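Local coordinates for response regulator receiver protein (Pseudoalteromonas atlantica T6c, PDB 3KTO) that probably works as the receiver module of a response regulator, relaying signals in a two-component-type pathway that influences transcription, at residues Ile56-Glu61 with Thr83-Ser88; Ser66-Leu71 with Met99-Ala104. All blocks are in the same frame, centred on the assembly; numbering follows the deposited sequence.

Interaction 1. Residues Ile56-Glu61 with Thr83-Ser88; sequences IEAHLE and TIVMAS
Thr-83 opens strand 83-87 beside strand 51-57, and its methyl CG2 meets the tip of Ile-56 obliquely, 3.9 Å from CD1; its hydroxyl is hydrogen-bonded to Leu-81 O, and the methyl makes the contact with Ile-56. Ile-84 contributes backbone here: its carbonyl O accepts the N-H of Ile-56 at 2.9 Å, nearly along the C=O axis. Val-85 is the bridge partner of Ile-56 on the same face of this parallel sheet, and its CG1, anti to the backbone N, lies 3.8 Å from Ala-58 CB; a branched residue suits such a buried strand. Met-86, modelled as selenomethionine, pairs with Glu-57 on the other face. Its N donates to Ile-56 O at 2.9 Å from 28° above the carbonyl plane, and its O receives Ala-58 N at 2.7 Å. Ala-87 is small enough to set CB 3.8 Å from Ala-58 CB and obliquely beside the His-59 ring. At Ser-88 a water accepts the backbone N-H and donates to Glu-57 OE2 at 2.7 Å. That same oxygen takes the His-59 N-H on its anti lone pair at 2.8 Å, a grip made possible by a bend at chi2 (61°). OE1 forms a salt bridge with Lys-109, which is likely to favour the ionised carboxylate. Glu-57 stands at the strand end where receiver domains usually carry the phospho-accepting aspartate. An alanine here would remove the carboxylate with its bonds to His-59 N, the water and Lys-109, and would probably leave the 57-59 turn and the link to Ser-88 less firmly held. Around the pair, helix 66-76 packs on Ala-58, Thr-83 and Val-85, helix 113-127 on Ile-84, and strand 105-108 flanks 83-87.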
ATOM      1  N   ILE A  56       0.258  -7.366  15.412  1.00 13.49           N
ATOM      2  CA  ILE A  56       1.442  -6.692  14.905  1.00 14.17           C
ATOM      3  C   ILE A  56       1.594  -6.831  13.395  1.00 15.10           C
ATOM      4  O   ILE A  56       1.441  -7.923  12.843  1.00 14.56           O
ATOM      5  CB  ILE A  56       2.712  -7.267  15.584  1.00 13.84           C
ATOM      6  CG1 ILE A  56       2.564  -7.224  17.113  1.00 16.52           C
ATOM      7  CG2 ILE A  56       3.941  -6.497  15.156  1.00 15.00           C
ATOM      8  CD1 ILE A  56       3.768  -7.847  17.859  1.00 20.36           C
ATOM      9  N   GLU A  57       1.885  -5.705  12.747  1.00 13.92           N
ATOM     10  CA  GLU A  57       2.119  -5.651  11.309  1.00 14.89           C
ATOM     11  C   GLU A  57       3.520  -6.230  11.159  1.00 14.58           C
ATOM     12  O   GLU A  57       4.454  -5.801  11.839  1.00 11.88           O
ATOM     13  CB  GLU A  57       2.067  -4.193  10.823  1.00 14.63           C
ATOM     14  CG  GLU A  57       2.869  -3.869   9.551  1.00 17.49           C
ATOM     15  CD  GLU A  57       2.418  -4.633   8.319  1.00 21.88           C
ATOM     16  OE1 GLU A  57       1.231  -4.525   7.934  1.00 19.03           O
ATOM     17  OE2 GLU A  57       3.261  -5.342   7.728  1.00 20.19           O
ATOM     18  N   ALA A  58       3.656  -7.221  10.288  1.00 12.58           N
ATOM     19  CA  ALA A  58       4.937  -7.886  10.081  1.00 12.63           C
ATOM     20  C   ALA A  58       6.061  -6.990   9.592  1.00 10.50           C
ATOM     21  O   ALA A  58       7.220  -7.192   9.968  1.00 14.11           O
ATOM     22  CB  ALA A  58       4.770  -9.078   9.096  1.00 10.69           C
ATOM     23  N   HIS A  59       5.728  -6.012   8.758  1.00 11.06           N
ATOM     24  CA  HIS A  59       6.749  -5.143   8.174  1.00 13.70           C
ATOM     25  C   HIS A  59       6.614  -3.679   8.583  1.00 15.16           C
ATOM     26  O   HIS A  59       6.369  -2.809   7.742  1.00 14.78           O
ATOM     27  CB  HIS A  59       6.688  -5.263   6.653  1.00 12.96           C
ATOM     28  CG  HIS A  59       6.619  -6.676   6.167  1.00 13.01           C
ATOM     29  ND1 HIS A  59       7.524  -7.642   6.553  1.00 14.93           N
ATOM     30  CD2 HIS A  59       5.750  -7.288   5.329  1.00 16.34           C
ATOM     31  CE1 HIS A  59       7.215  -8.787   5.971  1.00 16.65           C
ATOM     32  NE2 HIS A  59       6.142  -8.600   5.222  1.00 15.00           N
ATOM     33  N   LEU A  60       6.771  -3.424   9.876  1.00 15.27           N
ATOM     34  CA  LEU A  60       6.661  -2.073  10.410  1.00 16.41           C
ATOM     35  C   LEU A  60       7.575  -1.098   9.677  1.00 18.03           C
ATOM     36  O   LEU A  60       8.755  -1.373   9.465  1.00 17.34           O
ATOM     37  CB  LEU A  60       6.976  -2.082  11.908  1.00 16.57           C
ATOM     38  CG  LEU A  60       5.931  -2.813  12.754  1.00 14.82           C
ATOM     39  CD1 LEU A  60       6.486  -3.089  14.145  1.00 15.50           C
ATOM     40  CD2 LEU A  60       4.655  -1.985  12.831  1.00 14.31           C
ATOM     41  N   GLU A  61       6.999   0.030   9.274  1.00 18.31           N
ATOM     42  CA  GLU A  61       7.710   1.075   8.549  1.00 20.98           C
ATOM     43  C   GLU A  61       8.413   0.582   7.284  1.00 22.15           C
ATOM     44  O   GLU A  61       9.402   1.160   6.841  1.00 22.37           O
ATOM     45  CB  GLU A  61       8.702   1.780   9.481  1.00 25.36           C
ATOM     46  CG  GLU A  61       8.017   2.352  10.716  1.00 29.04           C
ATOM     47  CD  GLU A  61       8.822   3.432  11.414  1.00 33.03           C
ATOM     48  OE1 GLU A  61      10.008   3.199  11.724  1.00 32.13           O
ATOM     49  OE2 GLU A  61       8.257   4.516  11.664  1.00 34.35           O
ATOM     50  N   THR A  83      -0.366 -13.564  19.931  1.00 19.71           N
ATOM     51  CA  THR A  83      -0.151 -12.519  18.946  1.00 18.35           C
ATOM     52  C   THR A  83      -0.618 -12.872  17.542  1.00 19.33           C
ATOM     53  O   THR A  83      -0.313 -13.945  17.019  1.00 19.84           O
ATOM     54  CB  THR A  83       1.336 -12.140  18.886  1.00 19.75           C
ATOM     55  OG1 THR A  83       1.764 -11.679  20.176  1.00 20.99           O
ATOM     56  CG2 THR A  83       1.572 -11.059  17.843  1.00 20.49           C
ATOM     57  N   ILE A  84      -1.369 -11.951  16.948  1.00 17.80           N
ATOM     58  CA  ILE A  84      -1.874 -12.099  15.590  1.00 16.63           C
ATOM     59  C   ILE A  84      -0.955 -11.240  14.716  1.00 15.56           C
ATOM     60  O   ILE A  84      -0.863 -10.029  14.912  1.00 17.90           O
ATOM     61  CB  ILE A  84      -3.315 -11.537  15.454  1.00 17.53           C
ATOM     62  CG1 ILE A  84      -4.274 -12.278  16.386  1.00 19.41           C
ATOM     63  CG2 ILE A  84      -3.785 -11.658  14.024  1.00 17.35           C
ATOM     64  CD1 ILE A  84      -5.678 -11.677  16.397  1.00 22.66           C
ATOM     65  N   VAL A  85      -0.251 -11.856  13.779  1.00 15.14           N
ATOM     66  CA  VAL A  85       0.625 -11.100  12.892  1.00 11.83           C
ATOM     67  C   VAL A  85      -0.108 -10.847  11.564  1.00 15.25           C
ATOM     68  O   VAL A  85      -0.737 -11.752  11.018  1.00 14.53           O
ATOM     69  CB  VAL A  85       1.943 -11.862  12.654  1.00 14.70           C
ATOM     70  CG1 VAL A  85       2.776 -11.145  11.610  1.00 12.36           C
ATOM     71  CG2 VAL A  85       2.726 -11.960  13.973  1.00 12.91           C
HETATM   72  N   MSE A  86      -0.049  -9.610  11.071  1.00 13.89           N
HETATM   73  CA  MSE A  86      -0.719  -9.238   9.831  1.00 14.51           C
HETATM   74  C   MSE A  86       0.275  -8.602   8.867  1.00 16.98           C
HETATM   75  O   MSE A  86       1.247  -7.975   9.285  1.00 14.01           O
HETATM   76  CB  MSE A  86      -1.847  -8.246  10.118  1.00 16.85           C
HETATM   77  CG  MSE A  86      -2.882  -8.753  11.126  1.00 22.31           C
HETATM   78 SE   MSE A  86      -4.338  -7.497  11.396  1.00 34.81          SE
HETATM   79  CE  MSE A  86      -5.391  -7.989   9.850  1.00 29.71           C
ATOM     80  N   ALA A  87       0.029  -8.768   7.576  1.00 15.33           N
ATOM     81  CA  ALA A  87       0.916  -8.199   6.567  1.00 16.54           C
ATOM     82  C   ALA A  87       0.149  -8.011   5.269  1.00 19.00           C
ATOM     83  O   ALA A  87      -0.680  -8.840   4.901  1.00 19.61           O
ATOM     84  CB  ALA A  87       2.126  -9.123   6.343  1.00 14.21           C
ATOM     85  N   SER A  88       0.403  -6.899   4.596  1.00 23.82           N
ATOM     86  CA  SER A  88      -0.252  -6.617   3.327  1.00 29.68           C
ATOM     87  C   SER A  88       0.678  -7.090   2.221  1.00 32.22           C
ATOM     88  O   SER A  88       0.345  -7.041   1.037  1.00 35.32           O
ATOM     89  CB  SER A  88      -0.530  -5.118   3.195  1.00 30.65           C
ATOM     90  OG  SER A  88       0.628  -4.361   3.493  1.00 37.89           O
TER
HETATM   91  O   HOH W   1       2.688  -5.530   5.107  1.00 25.40           O

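Interaction 2. Residues Ser66-Leu71 with Met99-Ala104; sequences SGIELL and MRASAA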
ATOM      1  N   SER A  66      10.323  -6.619  10.506  1.00 16.05           N
ATOM      2  CA  SER A  66      10.594  -5.920  11.772  1.00 14.44           C
ATOM      3  C   SER A  66       9.527  -6.172  12.842  1.00 15.74           C
ATOM      4  O   SER A  66       9.830  -6.192  14.033  1.00 16.06           O
ATOM      5  CB  SER A  66      10.787  -4.415  11.542  1.00 13.63           C
ATOM      6  OG  SER A  66       9.656  -3.785  10.981  1.00 17.38           O
ATOM      7  N   GLY A  67       8.285  -6.391  12.423  1.00 14.31           N
ATOM      8  CA  GLY A  67       7.231  -6.668  13.381  1.00 12.94           C
ATOM      9  C   GLY A  67       7.443  -8.037  14.013  1.00 14.62           C
ATOM     10  O   GLY A  67       7.228  -8.217  15.214  1.00 14.83           O
ATOM     11  N   ILE A  68       7.872  -9.005  13.205  1.00 13.04           N
ATOM     12  CA  ILE A  68       8.125 -10.357  13.691  1.00 13.40           C
ATOM     13  C   ILE A  68       9.327 -10.321  14.634  1.00 13.86           C
ATOM     14  O   ILE A  68       9.354 -11.015  15.644  1.00 19.65           O
ATOM     15  CB  ILE A  68       8.387 -11.320  12.510  1.00 15.65           C
ATOM     16  CG1 ILE A  68       7.128 -11.401  11.644  1.00 16.02           C
ATOM     17  CG2 ILE A  68       8.750 -12.707  13.023  1.00 16.53           C
ATOM     18  CD1 ILE A  68       7.349 -12.062  10.286  1.00 16.39           C
ATOM     19  N   GLU A  69      10.313  -9.499  14.304  1.00 16.77           N
ATOM     20  CA  GLU A  69      11.495  -9.363  15.156  1.00 17.96           C
ATOM     21  C   GLU A  69      11.015  -8.854  16.529  1.00 18.92           C
ATOM     22  O   GLU A  69      11.469  -9.312  17.580  1.00 19.21           O
ATOM     23  CB  GLU A  69      12.471  -8.378  14.512  1.00 22.14           C
ATOM     24  CG  GLU A  69      13.779  -8.202  15.242  1.00 30.59           C
ATOM     25  CD  GLU A  69      14.709  -7.251  14.518  1.00 34.94           C
ATOM     26  OE1 GLU A  69      14.292  -6.109  14.249  1.00 37.78           O
ATOM     27  OE2 GLU A  69      15.856  -7.641  14.214  1.00 38.84           O
ATOM     28  N   LEU A  70      10.082  -7.908  16.515  1.00 18.72           N
ATOM     29  CA  LEU A  70       9.532  -7.384  17.759  1.00 17.94           C
ATOM     30  C   LEU A  70       8.936  -8.541  18.555  1.00 18.84           C
ATOM     31  O   LEU A  70       9.183  -8.670  19.750  1.00 19.10           O
ATOM     32  CB  LEU A  70       8.450  -6.338  17.478  1.00 15.04           C
ATOM     33  CG  LEU A  70       7.643  -5.852  18.685  1.00 15.34           C
ATOM     34  CD1 LEU A  70       8.562  -5.249  19.748  1.00 17.01           C
ATOM     35  CD2 LEU A  70       6.636  -4.819  18.206  1.00 16.18           C
ATOM     36  N   LEU A  71       8.151  -9.384  17.890  1.00 17.87           N
ATOM     37  CA  LEU A  71       7.545 -10.533  18.563  1.00 18.18           C
ATOM     38  C   LEU A  71       8.634 -11.436  19.147  1.00 18.38           C
ATOM     39  O   LEU A  71       8.543 -11.864  20.292  1.00 18.21           O
ATOM     40  CB  LEU A  71       6.676 -11.348  17.585  1.00 18.13           C
ATOM     41  CG  LEU A  71       6.112 -12.675  18.109  1.00 17.31           C
ATOM     42  CD1 LEU A  71       5.389 -12.468  19.441  1.00 17.72           C
ATOM     43  CD2 LEU A  71       5.146 -13.247  17.063  1.00 18.36           C
HETATM   44  N   MSE A  99       5.309 -17.969  12.413  1.00 13.91           N
HETATM   45  CA  MSE A  99       4.822 -19.123  13.157  1.00 16.08           C
HETATM   46  C   MSE A  99       5.877 -19.638  14.146  1.00 17.51           C
HETATM   47  O   MSE A  99       5.543 -20.016  15.264  1.00 18.59           O
HETATM   48  CB  MSE A  99       4.363 -20.240  12.202  1.00 18.35           C
HETATM   49  CG  MSE A  99       3.178 -19.844  11.275  1.00 20.80           C
HETATM   50 SE   MSE A  99       1.730 -18.840  12.117  1.00 31.20          SE
HETATM   51  CE  MSE A  99       2.478 -17.121  11.935  1.00 34.29           C
ATOM     52  N   ARG A 100       7.148 -19.636  13.751  1.00 16.47           N
ATOM     53  CA  ARG A 100       8.194 -20.082  14.672  1.00 18.33           C
ATOM     54  C   ARG A 100       8.366 -19.084  15.814  1.00 19.33           C
ATOM     55  O   ARG A 100       8.906 -19.419  16.864  1.00 20.31           O
ATOM     56  CB  ARG A 100       9.527 -20.240  13.937  1.00 18.91           C
ATOM     57  CG  ARG A 100       9.617 -21.520  13.134  1.00 22.19           C
ATOM     58  CD  ARG A 100      10.873 -21.573  12.295  1.00 24.45           C
ATOM     59  NE  ARG A 100      11.039 -22.882  11.677  1.00 23.52           N
ATOM     60  CZ  ARG A 100      11.724 -23.087  10.560  1.00 27.04           C
ATOM     61  NH1 ARG A 100      12.301 -22.064   9.943  1.00 26.63           N
ATOM     62  NH2 ARG A 100      11.835 -24.310  10.058  1.00 27.15           N
ATOM     63  N   ALA A 101       7.916 -17.853  15.602  1.00 19.68           N
ATOM     64  CA  ALA A 101       8.035 -16.821  16.625  1.00 21.97           C
ATOM     65  C   ALA A 101       6.851 -16.899  17.586  1.00 21.76           C
ATOM     66  O   ALA A 101       6.646 -16.002  18.404  1.00 23.49           O
ATOM     67  CB  ALA A 101       8.105 -15.444  15.973  1.00 21.54           C
ATOM     68  N   SER A 102       6.077 -17.975  17.454  1.00 21.37           N
ATOM     69  CA  SER A 102       4.910 -18.261  18.285  1.00 20.96           C
ATOM     70  C   SER A 102       3.621 -17.511  17.963  1.00 20.54           C
ATOM     71  O   SER A 102       2.688 -17.525  18.760  1.00 20.24           O
ATOM     72  CB  SER A 102       5.235 -18.047  19.765  1.00 24.39           C
ATOM     73  OG  SER A 102       5.133 -16.675  20.111  1.00 29.46           O
ATOM     74  N   ALA A 103       3.553 -16.861  16.811  1.00 18.34           N
ATOM     75  CA  ALA A 103       2.335 -16.140  16.445  1.00 17.45           C
ATOM     76  C   ALA A 103       1.136 -17.086  16.504  1.00 19.51           C
ATOM     77  O   ALA A 103       1.240 -18.238  16.097  1.00 19.15           O
ATOM     78  CB  ALA A 103       2.474 -15.564  15.038  1.00 15.83           C
ATOM     79  N   ALA A 104       0.011 -16.603  17.022  1.00 19.53           N
ATOM     80  CA  ALA A 104      -1.199 -17.427  17.107  1.00 21.03           C
ATOM     81  C   ALA A 104      -1.815 -17.588  15.716  1.00 21.61           C
ATOM     82  O   ALA A 104      -2.452 -18.592  15.425  1.00 23.61           O
ATOM     83  CB  ALA A 104      -2.216 -16.791  18.061  1.00 23.20           C
TER
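A Schellman motif ends helix 92-100, and the apolar side of helix 66-76 packs against that turn in the alpha/beta receiver fold. Leu-71 and Ala-101 point at each other, with CA atoms 6.6 Å apart. The leucine stands with CG anti to its backbone N (chi1 173°), so its branched end reaches across to the alanine. Leu-71 CD2 meets Ala-101 CB at 3.8 Å and also lies 4.1 Å from Ala-103 CB, while Leu-71 CG sits 3.4 Å from Ala-101 O. A long forked residue suits this place because its one end can touch the methyls of two turn residues, whose small size allows the close approach. One helical turn earlier, Ile-68 offers only its CG2 methyl, 4.1 Å from Ala-101 CB; the same side chain also packs on Thr-94, Arg-97 and Ala-98 of helix 92-100. No hydrogen bond crosses between the segments, so the joint is van der Waals. Ser-102 has positive phi (79°) as the C-prime residue, its N bonded to Met-99 O. Its OG donates to Ala-101 O over a very short 2.4 Å, lying in the carbonyl plane on a lone pair.

In the fold
Both contacts are largely buried, yet they differ in chemistry. Interaction 1 lies nearer the centre of the chain and is a backbone affair, three hydrogen bonds joining adjacent parallel strands, with a polar cluster at their C-terminal ends. Interaction 2 lies farther out, reaching the exposed Ser-102 at its edge, and rests on van der Waals packing with no hydrogen bond across it. Helix 66-76 connects the two strands of interaction 1 and supplies one side of interaction 2, whose other side lies beyond that beta-alpha-beta unit. Probable backbone hydrogen bonds join the contacts: Ala-58 O with Gly-67 N links the loop after strand 51-57 to the helix start, and Thr-83 O with Ala-104 N ties strand 83-87 to the approach of strand 105-108.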